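Local coordinates for Cobalt/magnesium transport protein CorA (Methanocaldococcus jannaschii, PDB 4EGW), which carries magnesium ions into the cell as a homopentameric membrane channel that closes when cytoplasmic magnesium is high and opens when it is low, at residues W52-D57 with T125-K130; L77-D82 with G115-N120; L97-A102 with T111-I116. All coordinates share one frame; numbering follows the deposited sequence.

Contact 1. Residues W52-D57 with T125-K130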
loop_
_atom_site.group_PDB
_atom_site.type_symbol
_atom_site.label_atom_id
_atom_site.label_comp_id
_atom_site.label_asym_id
_atom_site.label_seq_id
_atom_site.Cartn_x
_atom_site.Cartn_y
_atom_site.Cartn_z
ATOM N N TRP A 52 23.034 -7.618 2.762
ATOM C CA TRP A 52 21.894 -8.128 2.021
ATOM C C TRP A 52 22.320 -8.466 0.604
ATOM O O TRP A 52 22.630 -7.576 -0.190
ATOM C CB TRP A 52 20.749 -7.111 1.997
ATOM C CG TRP A 52 19.559 -7.600 1.230
ATOM C CD1 TRP A 52 19.301 -8.886 0.860
ATOM C CD2 TRP A 52 18.473 -6.811 0.726
ATOM N NE1 TRP A 52 18.120 -8.949 0.165
ATOM C CE2 TRP A 52 17.589 -7.689 0.069
ATOM C CE3 TRP A 52 18.158 -5.450 0.772
ATOM C CZ2 TRP A 52 16.411 -7.252 -0.538
ATOM C CZ3 TRP A 52 16.986 -5.018 0.164
ATOM C CH2 TRP A 52 16.128 -5.919 -0.482
ATOM N N ILE A 53 22.341 -9.757 0.295
ATOM C CA ILE A 53 22.591 -10.201 -1.066
ATOM C C ILE A 53 21.280 -10.644 -1.696
ATOM O O ILE A 53 20.609 -11.549 -1.201
ATOM C CB ILE A 53 23.604 -11.361 -1.122
ATOM C CG1 ILE A 53 24.888 -10.975 -0.399
ATOM C CG2 ILE A 53 23.905 -11.753 -2.570
ATOM C CD1 ILE A 53 25.976 -11.998 -0.549
ATOM N N ASP A 54 20.897 -9.975 -2.774
ATOM C CA ASP A 54 19.745 -10.409 -3.545
ATOM C C ASP A 54 20.245 -11.012 -4.834
ATOM O O ASP A 54 20.971 -10.376 -5.600
ATOM C CB ASP A 54 18.805 -9.247 -3.842
ATOM C CG ASP A 54 17.621 -9.667 -4.682
ATOM O OD1 ASP A 54 16.744 -10.367 -4.141
ATOM O OD2 ASP A 54 17.565 -9.296 -5.875
ATOM N N CYS A 55 19.872 -12.259 -5.063
ATOM C CA CYS A 55 20.306 -12.938 -6.262
ATOM C C CYS A 55 19.119 -13.233 -7.166
ATOM O O CYS A 55 18.296 -14.111 -6.880
ATOM C CB CYS A 55 21.022 -14.230 -5.899
ATOM S SG CYS A 55 21.586 -15.114 -7.336
ATOM N N TYR A 56 19.053 -12.515 -8.281
ATOM C CA TYR A 56 17.930 -12.662 -9.184
ATOM C C TYR A 56 18.306 -13.525 -10.382
ATOM O O TYR A 56 19.079 -13.097 -11.237
ATOM C CB TYR A 56 17.464 -11.281 -9.662
ATOM C CG TYR A 56 16.420 -11.339 -10.760
ATOM C CD1 TYR A 56 15.580 -12.438 -10.885
ATOM C CD2 TYR A 56 16.285 -10.304 -11.680
ATOM C CE1 TYR A 56 14.636 -12.509 -11.883
ATOM C CE2 TYR A 56 15.332 -10.365 -12.685
ATOM C CZ TYR A 56 14.511 -11.475 -12.782
ATOM O OH TYR A 56 13.558 -11.567 -13.778
ATOM N N ASP A 57 17.757 -14.738 -10.432
ATOM C CA ASP A 57 17.787 -15.560 -11.641
ATOM C C ASP A 57 19.199 -15.821 -12.173
ATOM O O ASP A 57 19.485 -15.533 -13.335
ATOM C CB ASP A 57 16.943 -14.868 -12.719
ATOM C CG ASP A 57 16.612 -15.772 -13.889
ATOM O OD1 ASP A 57 16.333 -16.974 -13.665
ATOM O OD2 ASP A 57 16.622 -15.265 -15.035
ATOM N N THR A 125 18.388 -12.933 -0.267
ATOM C CA THR A 125 17.101 -13.118 -0.924
ATOM C C THR A 125 17.363 -13.652 -2.303
ATOM O O THR A 125 17.981 -12.983 -3.125
ATOM C CB THR A 125 16.358 -11.801 -1.132
ATOM O OG1 THR A 125 17.187 -10.906 -1.890
ATOM C CG2 THR A 125 16.001 -11.164 0.198
ATOM N N ILE A 126 16.883 -14.854 -2.566
ATOM C CA ILE A 126 17.138 -15.477 -3.847
ATOM C C ILE A 126 15.832 -15.769 -4.593
ATOM O O ILE A 126 14.909 -16.400 -4.055
ATOM C CB ILE A 126 17.993 -16.745 -3.673
ATOM C CG1 ILE A 126 18.375 -17.320 -5.034
ATOM C CG2 ILE A 126 17.279 -17.771 -2.801
ATOM C CD1 ILE A 126 19.869 -17.429 -5.222
ATOM N N HIS A 127 15.752 -15.279 -5.827
ATOM C CA HIS A 127 14.557 -15.468 -6.627
ATOM C C HIS A 127 14.866 -15.673 -8.096
ATOM O O HIS A 127 15.747 -15.019 -8.649
ATOM C CB HIS A 127 13.586 -14.299 -6.440
ATOM C CG HIS A 127 14.198 -12.947 -6.639
ATOM N ND1 HIS A 127 13.930 -12.164 -7.744
ATOM C CD2 HIS A 127 15.039 -12.223 -5.863
ATOM C CE1 HIS A 127 14.591 -11.024 -7.646
ATOM N NE2 HIS A 127 15.270 -11.032 -6.514
ATOM N N SER A 128 14.149 -16.606 -8.715
ATOM C CA SER A 128 14.226 -16.822 -10.153
ATOM C C SER A 128 13.379 -15.838 -10.961
ATOM O O SER A 128 13.673 -15.563 -12.126
ATOM C CB SER A 128 13.843 -18.257 -10.498
ATOM O OG SER A 128 14.771 -19.166 -9.928
ATOM N N ASP A 129 12.311 -15.331 -10.356
ATOM C CA ASP A 129 11.471 -14.331 -11.011
ATOM C C ASP A 129 11.712 -12.979 -10.359
ATOM O O ASP A 129 12.031 -12.904 -9.174
ATOM C CB ASP A 129 9.983 -14.697 -10.921
ATOM C CG ASP A 129 9.470 -15.410 -12.167
ATOM O OD1 ASP A 129 10.001 -15.170 -13.269
ATOM O OD2 ASP A 129 8.517 -16.209 -12.046
ATOM N N LYS A 130 11.581 -11.906 -11.124
ATOM C CA LYS A 130 11.699 -10.598 -10.519
ATOM C C LYS A 130 10.691 -10.545 -9.390
ATOM O O LYS A 130 9.622 -11.154 -9.462
ATOM C CB LYS A 130 11.394 -9.500 -11.527
ATOM C CG LYS A 130 12.206 -8.228 -11.327
ATOM C CD LYS A 130 12.203 -7.712 -9.876
ATOM C CE LYS A 130 13.542 -7.962 -9.168
ATOM N NZ LYS A 130 13.954 -6.841 -8.265
HETATM O O HOH W 1 16.809 -7.304 -8.015
#

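Contact 2. Residues L77-D82 with G115-N120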
loop_
_atom_site.group_PDB
_atom_site.type_symbol
_atom_site.label_atom_id
_atom_site.label_comp_id
_atom_site.label_asym_id
_atom_site.label_seq_id
_atom_site.Cartn_x
_atom_site.Cartn_y
_atom_site.Cartn_z
ATOM N N LEU A 77 20.825 -23.813 -2.094
ATOM C CA LEU A 77 20.451 -22.512 -2.644
ATOM C C LEU A 77 19.417 -22.686 -3.754
ATOM O O LEU A 77 18.610 -21.784 -4.045
ATOM C CB LEU A 77 21.677 -21.767 -3.175
ATOM C CG LEU A 77 22.726 -21.339 -2.153
ATOM C CD1 LEU A 77 23.825 -20.546 -2.844
ATOM C CD2 LEU A 77 22.099 -20.528 -1.038
ATOM N N GLN A 78 19.449 -23.863 -4.367
ATOM C CA GLN A 78 18.533 -24.187 -5.446
ATOM C C GLN A 78 17.086 -24.258 -4.950
ATOM O O GLN A 78 16.138 -24.097 -5.727
ATOM C CB GLN A 78 18.973 -25.471 -6.144
ATOM C CG GLN A 78 20.096 -25.241 -7.159
ATOM C CD GLN A 78 20.846 -26.514 -7.523
ATOM O OE1 GLN A 78 20.794 -27.510 -6.794
ATOM N NE2 GLN A 78 21.553 -26.488 -8.660
ATOM N N ILE A 79 16.916 -24.484 -3.650
ATOM C CA ILE A 79 15.601 -24.356 -3.050
ATOM C C ILE A 79 15.075 -22.975 -3.410
ATOM O O ILE A 79 13.967 -22.842 -3.931
ATOM C CB ILE A 79 15.639 -24.473 -1.509
ATOM C CG1 ILE A 79 16.557 -25.608 -1.059
ATOM C CG2 ILE A 79 14.237 -24.688 -0.959
ATOM C CD1 ILE A 79 16.752 -25.658 0.449
ATOM N N GLY A 80 15.890 -21.957 -3.143
ATOM C CA GLY A 80 15.496 -20.571 -3.334
ATOM C C GLY A 80 15.020 -20.211 -4.730
ATOM O O GLY A 80 14.101 -19.416 -4.897
ATOM N N LEU A 81 15.638 -20.806 -5.741
ATOM C CA LEU A 81 15.320 -20.479 -7.127
ATOM C C LEU A 81 14.138 -21.268 -7.666
ATOM O O LEU A 81 13.812 -21.159 -8.848
ATOM C CB LEU A 81 16.529 -20.703 -8.028
ATOM C CG LEU A 81 17.610 -19.642 -7.900
ATOM C CD1 LEU A 81 18.766 -20.002 -8.786
ATOM C CD2 LEU A 81 17.058 -18.276 -8.264
ATOM N N ASP A 82 13.518 -22.090 -6.823
ATOM C CA ASP A 82 12.324 -22.815 -7.247
ATOM C C ASP A 82 11.126 -21.943 -6.908
ATOM O O ASP A 82 10.864 -21.646 -5.744
ATOM C CB ASP A 82 12.233 -24.191 -6.573
ATOM C CG ASP A 82 11.193 -25.103 -7.222
ATOM O OD1 ASP A 82 10.283 -24.599 -7.917
ATOM O OD2 ASP A 82 11.280 -26.334 -7.025
ATOM N N GLY A 115 13.350 -17.787 -2.119
ATOM C CA GLY A 115 14.019 -18.213 -0.915
ATOM C C GLY A 115 14.708 -17.047 -0.238
ATOM O O GLY A 115 15.307 -16.184 -0.892
ATOM N N ILE A 116 14.673 -17.057 1.084
ATOM C CA ILE A 116 15.409 -16.086 1.859
ATOM C C ILE A 116 16.245 -16.847 2.867
ATOM O O ILE A 116 15.706 -17.450 3.795
ATOM C CB ILE A 116 14.434 -15.214 2.629
ATOM C CG1 ILE A 116 13.597 -14.394 1.651
ATOM C CG2 ILE A 116 15.173 -14.346 3.636
ATOM C CD1 ILE A 116 12.518 -13.583 2.322
ATOM N N TYR A 117 17.561 -16.807 2.713
ATOM C CA TYR A 117 18.420 -17.535 3.634
ATOM C C TYR A 117 19.046 -16.560 4.615
ATOM O O TYR A 117 19.463 -15.466 4.238
ATOM C CB TYR A 117 19.520 -18.284 2.881
ATOM C CG TYR A 117 19.037 -19.276 1.842
ATOM C CD1 TYR A 117 18.264 -18.864 0.769
ATOM C CD2 TYR A 117 19.389 -20.617 1.915
ATOM C CE1 TYR A 117 17.837 -19.756 -0.193
ATOM C CE2 TYR A 117 18.968 -21.522 0.955
ATOM C CZ TYR A 117 18.192 -21.084 -0.100
ATOM O OH TYR A 117 17.754 -21.973 -1.065
ATOM N N ILE A 118 19.115 -16.943 5.878
ATOM C CA ILE A 118 19.793 -16.101 6.850
ATOM C C ILE A 118 20.952 -16.815 7.505
ATOM O O ILE A 118 20.759 -17.731 8.298
ATOM C CB ILE A 118 18.838 -15.653 7.939
ATOM C CG1 ILE A 118 17.732 -14.810 7.312
ATOM C CG2 ILE A 118 19.592 -14.896 9.007
ATOM C CD1 ILE A 118 16.816 -14.192 8.309
ATOM N N LYS A 119 22.157 -16.364 7.200
ATOM C CA LYS A 119 23.353 -16.975 7.759
ATOM C C LYS A 119 24.113 -15.927 8.558
ATOM O O LYS A 119 24.650 -14.966 7.997
ATOM C CB LYS A 119 24.225 -17.547 6.642
ATOM C CG LYS A 119 25.175 -18.630 7.106
ATOM C CD LYS A 119 25.912 -19.271 5.944
ATOM C CE LYS A 119 27.203 -19.872 6.424
ATOM N NZ LYS A 119 28.074 -20.202 5.277
ATOM N N ASN A 120 24.149 -16.114 9.875
ATOM C CA ASN A 120 24.767 -15.133 10.750
ATOM C C ASN A 120 24.187 -13.775 10.437
ATOM O O ASN A 120 22.987 -13.546 10.598
ATOM C CB ASN A 120 26.269 -15.114 10.547
ATOM C CG ASN A 120 26.829 -16.491 10.339
ATOM O OD1 ASN A 120 27.366 -16.798 9.273
ATOM N ND2 ASN A 120 26.690 -17.349 11.350
#

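Contact 3. Residues L97-A102 with T111-I116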
loop_
_atom_site.group_PDB
_atom_site.type_symbol
_atom_site.label_atom_id
_atom_site.label_comp_id
_atom_site.label_asym_id
_atom_site.label_seq_id
_atom_site.Cartn_x
_atom_site.Cartn_y
_atom_site.Cartn_z
ATOM N N LEU A 97 16.189 -20.549 6.466
ATOM C CA LEU A 97 15.552 -20.454 5.154
ATOM C C LEU A 97 14.082 -20.104 5.240
ATOM O O LEU A 97 13.304 -20.802 5.890
ATOM C CB LEU A 97 15.719 -21.752 4.348
ATOM C CG LEU A 97 15.015 -21.803 2.976
ATOM C CD1 LEU A 97 15.482 -20.684 2.054
ATOM C CD2 LEU A 97 15.209 -23.146 2.295
ATOM N N ILE A 98 13.708 -19.018 4.570
ATOM C CA ILE A 98 12.305 -18.687 4.381
ATOM C C ILE A 98 11.969 -18.699 2.902
ATOM O O ILE A 98 12.610 -18.029 2.090
ATOM C CB ILE A 98 11.917 -17.306 4.963
ATOM C CG1 ILE A 98 12.535 -17.092 6.353
ATOM C CG2 ILE A 98 10.382 -17.149 4.984
ATOM C CD1 ILE A 98 13.965 -16.604 6.324
ATOM N N ILE A 99 10.975 -19.501 2.565
ATOM C CA ILE A 99 10.364 -19.468 1.257
ATOM C C ILE A 99 9.162 -18.555 1.411
ATOM O O ILE A 99 8.463 -18.596 2.427
ATOM C CB ILE A 99 9.891 -20.885 0.824
ATOM C CG1 ILE A 99 11.054 -21.892 0.889
ATOM C CG2 ILE A 99 9.231 -20.846 -0.568
ATOM C CD1 ILE A 99 12.253 -21.519 0.038
ATOM N N TYR A 100 8.917 -17.712 0.423
ATOM C CA TYR A 100 7.796 -16.811 0.538
ATOM C C TYR A 100 7.205 -16.564 -0.830
ATOM O O TYR A 100 7.923 -16.575 -1.828
ATOM C CB TYR A 100 8.271 -15.510 1.151
ATOM C CG TYR A 100 7.256 -14.839 2.025
ATOM C CD1 TYR A 100 7.003 -15.303 3.305
ATOM C CD2 TYR A 100 6.552 -13.731 1.574
ATOM C CE1 TYR A 100 6.074 -14.681 4.115
ATOM C CE2 TYR A 100 5.624 -13.101 2.374
ATOM C CZ TYR A 100 5.387 -13.577 3.646
ATOM O OH TYR A 100 4.458 -12.945 4.440
ATOM N N LYS A 101 5.890 -16.366 -0.880
ATOM C CA LYS A 101 5.208 -16.088 -2.140
ATOM C C LYS A 101 4.986 -14.598 -2.338
ATOM O O LYS A 101 4.311 -13.939 -1.546
ATOM C CB LYS A 101 3.868 -16.817 -2.221
ATOM C CG LYS A 101 3.986 -18.294 -2.539
ATOM C CD LYS A 101 4.041 -18.572 -4.030
ATOM C CE LYS A 101 4.312 -20.027 -4.257
ATOM N NZ LYS A 101 4.363 -20.291 -5.710
ATOM N N ALA A 102 5.546 -14.081 -3.421
ATOM C CA ALA A 102 5.404 -12.689 -3.758
ATOM C C ALA A 102 4.655 -12.580 -5.079
ATOM O O ALA A 102 4.759 -13.463 -5.934
ATOM C CB ALA A 102 6.761 -12.067 -3.876
ATOM N N THR A 111 1.580 -15.471 -8.436
ATOM C CA THR A 111 2.637 -15.320 -7.447
ATOM C C THR A 111 3.772 -16.280 -7.724
ATOM O O THR A 111 3.625 -17.223 -8.497
ATOM C CB THR A 111 2.149 -15.561 -6.028
ATOM O OG1 THR A 111 1.810 -16.939 -5.873
ATOM C CG2 THR A 111 0.952 -14.691 -5.721
ATOM N N THR A 112 4.910 -16.009 -7.096
ATOM C CA THR A 112 6.150 -16.701 -7.384
ATOM C C THR A 112 6.974 -16.762 -6.100
ATOM O O THR A 112 6.969 -15.828 -5.301
ATOM C CB THR A 112 6.947 -15.933 -8.459
ATOM O OG1 THR A 112 7.995 -16.759 -8.998
ATOM C CG2 THR A 112 7.550 -14.665 -7.861
ATOM N N SER A 113 7.686 -17.864 -5.902
ATOM C CA SER A 113 8.427 -18.063 -4.665
ATOM C C SER A 113 9.843 -17.511 -4.693
ATOM O O SER A 113 10.548 -17.540 -5.715
ATOM C CB SER A 113 8.443 -19.540 -4.269
ATOM O OG SER A 113 7.174 -19.951 -3.789
ATOM N N LEU A 114 10.251 -16.983 -3.551
ATOM C CA LEU A 114 11.640 -16.638 -3.351
ATOM C C LEU A 114 12.120 -17.296 -2.083
ATOM O O LEU A 114 11.366 -17.429 -1.119
ATOM C CB LEU A 114 11.838 -15.125 -3.276
ATOM C CG LEU A 114 10.973 -14.239 -2.381
ATOM C CD1 LEU A 114 10.213 -15.025 -1.355
ATOM C CD2 LEU A 114 11.847 -13.193 -1.710
ATOM N N GLY A 115 13.350 -17.787 -2.119
ATOM C CA GLY A 115 14.019 -18.213 -0.915
ATOM C C GLY A 115 14.708 -17.047 -0.238
ATOM O O GLY A 115 15.307 -16.184 -0.892
ATOM N N ILE A 116 14.673 -17.057 1.084
ATOM C CA ILE A 116 15.409 -16.086 1.859
ATOM C C ILE A 116 16.245 -16.847 2.867
ATOM O O ILE A 116 15.706 -17.450 3.795
ATOM C CB ILE A 116 14.434 -15.214 2.629
ATOM C CG1 ILE A 116 13.597 -14.394 1.651
ATOM C CG2 ILE A 116 15.173 -14.346 3.636
ATOM C CD1 ILE A 116 12.518 -13.583 2.322
#

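Contact 1. Residues W52-D57 with T125-K130
Asp-54 meets both Thr-125 and His-127 through its carboxylate, on the face of a parallel strand pair that also carries Tyr-56. With CG anti to the backbone N (chi1 178°), the carboxylate swings over the neighbouring strand, and OD2 takes the NE2 hydrogen of His-127 at 2.9 Å through its syn lone pair. This bond sets the imidazole, whose plane is turned 32° from the carboxylate; a second bond from NE2 to OD1 is weak. Thr-125 OG1 receives the indole N-H of Trp-52 NE1 at 3.0 Å, so the hydroxyl sits between indole and carboxylate; it is modelled too close to Asp-54 OD1 for that bond to be more than doubtful in detail. Tyr-56 CA lies over one imidazole face, and the two rings, 10° from parallel, are slid so far that they barely overlap. Lys-130 CA lies over one face of the Tyr-56 ring. A water accepts from Lys-130 NZ (2.9 Å) and donates to Asp-54 OD2. On the other face of the sheet Cys-55 CB packs against Ile-126 CD1 at 3.5 Å. Strands 51-56 and 122-127 are sheet neighbours, flanked by strands 28-33 and 110-119; helix 132-143 covers Trp-52 and Asp-54, bringing His-138 against the indole.

Contact 2. Residues L77-D82 with G115-N120
The phenol ring of Tyr-117 carries Leu-77 on one face and meets the backbone of Gly-80 at its edge; Leu-97 CD1 covers the opposite face. Leu-77 CD2 stands 4.0 Å from the ring centroid, 16° off the normal and displaced toward the rim on the CE2 side, a CH-pi contact. Near the ring plane, Gly-80 N donates to Tyr-117 OH at 2.8 Å, with a bent N-H...O angle of 136°. Ile-79 comes in obliquely, its CB 3.3 Å from Tyr-117 OH. The ring reaches the helix because CG lies anti to the carbonyl carbon (chi1 -58°), which sends the hydroxyl into the short helix 74-80. There the oxygen is also hydrogen-bonded to Asp-76 O, so two backbone groups of the helix grip it. Phe-95 meets the same tyrosine ring with its plane inclined.

Two glycines bring the backbones together: the CA atoms of Gly-80 and Gly-115 are 3.7 Å apart, a close approach of two residues without side chains. A weak bond from Gly-115 N to Gly-80 O, 3.3 Å long, joins the two backbones. Beyond Tyr-117, Leu-77 continues into the side chains of helix 60-70. The arrangement is helix-on-sheet packing in an alpha/beta cytoplasmic domain: a short, weakly bonded helix is laid on strand 110-119 by a glycine-glycine approach and held by the hydroxyl of a buried tyrosine.

Contact 3. Residues L97-A102 with T111-I116
Strands 96-104 and 110-119 form a beta hairpin, and residues 97-102 and 111-116 are a regular antiparallel part of it. Three hydrogen-bonded pairs, Ile-98 with Ile-116, Tyr-100 with Leu-114 and Ala-102 with Thr-112, alternate with the non-hydrogen-bonded pairs Ile-99 with Gly-115 and Lys-101 with Ser-113. Among the straighter bonds are Ile-98 N to Ile-116 O at 2.7 Å and Ala-102 N to Thr-112 O, whose N-H...O angle is 174°. Between them, Tyr-100 N reaches Leu-114 O at 2.9 Å. At the non-hydrogen-bonded pairs CA-H...O contacts fill in, such as Ile-99 CA to Leu-114 O at 3.3 Å.

The side chains sort onto two faces. On one, Ile-98 CD1 bends back over the partner strand and touches Ile-116 CG2 at 3.7 Å; its chi2 of 83° turns the methyl toward Ile-116 O as well. Tyr-100 and Leu-114 follow on this face, then Ala-102 and Thr-112. On the other, Ile-99 CD1 lies 3.9 Å from Gly-115 CA, where no partner side chain intervenes, and Ile-99 CG2 leans on the hydroxymethyl group of Ser-113. Lys-101 folds across the partner strand: bent at chi2 (-87°), it lays its aliphatic chain past both Thr-111 OG1, 3.3 Å from CD, and Ser-113 OG, which CE approaches most closely, and ends at Glu-83 O, to which NZ is hydrogen-bonded. Ser-113 OG is itself bonded to Glu-85 O, and Thr-111 OG1 to Ser-212.

The face with Ile-98, Tyr-100 and Ile-116 packs on the long helices, Tyr-100 on 156-186 and 193-225, Ile-116 on 156-186. Helix 74-80 sends Ile-79 against Leu-97 and Ile-99 from the face that bears Ile-99, while strands 88-90 and 122-127 flank the hairpin within the sheet.

In the fold
The three contacts lie 9 to 10 Å apart, centre to centre, and all reach one mixed sheet of the cytoplasmic domain, contact 2 through helix 74-80 packed on it. Along the chain, contact 1 is the outermost, joining strand 51-56 to strand 122-127 across 67 residues that contain the other two. Contacts 2 and 3 share Gly-115 and Ile-116 on strand 110-119, which is bordered by strands 96-104 and 122-127. Ile-126 links contact 1 to this strand through a probable backbone bond to Gly-115, and its side chain also packs on Gly-80 and Tyr-117. The sheet joins an early strand, 51-56, to the consecutive strands 96-104, 110-119 and 122-127, with helix 74-80 on one face and long helices on the other.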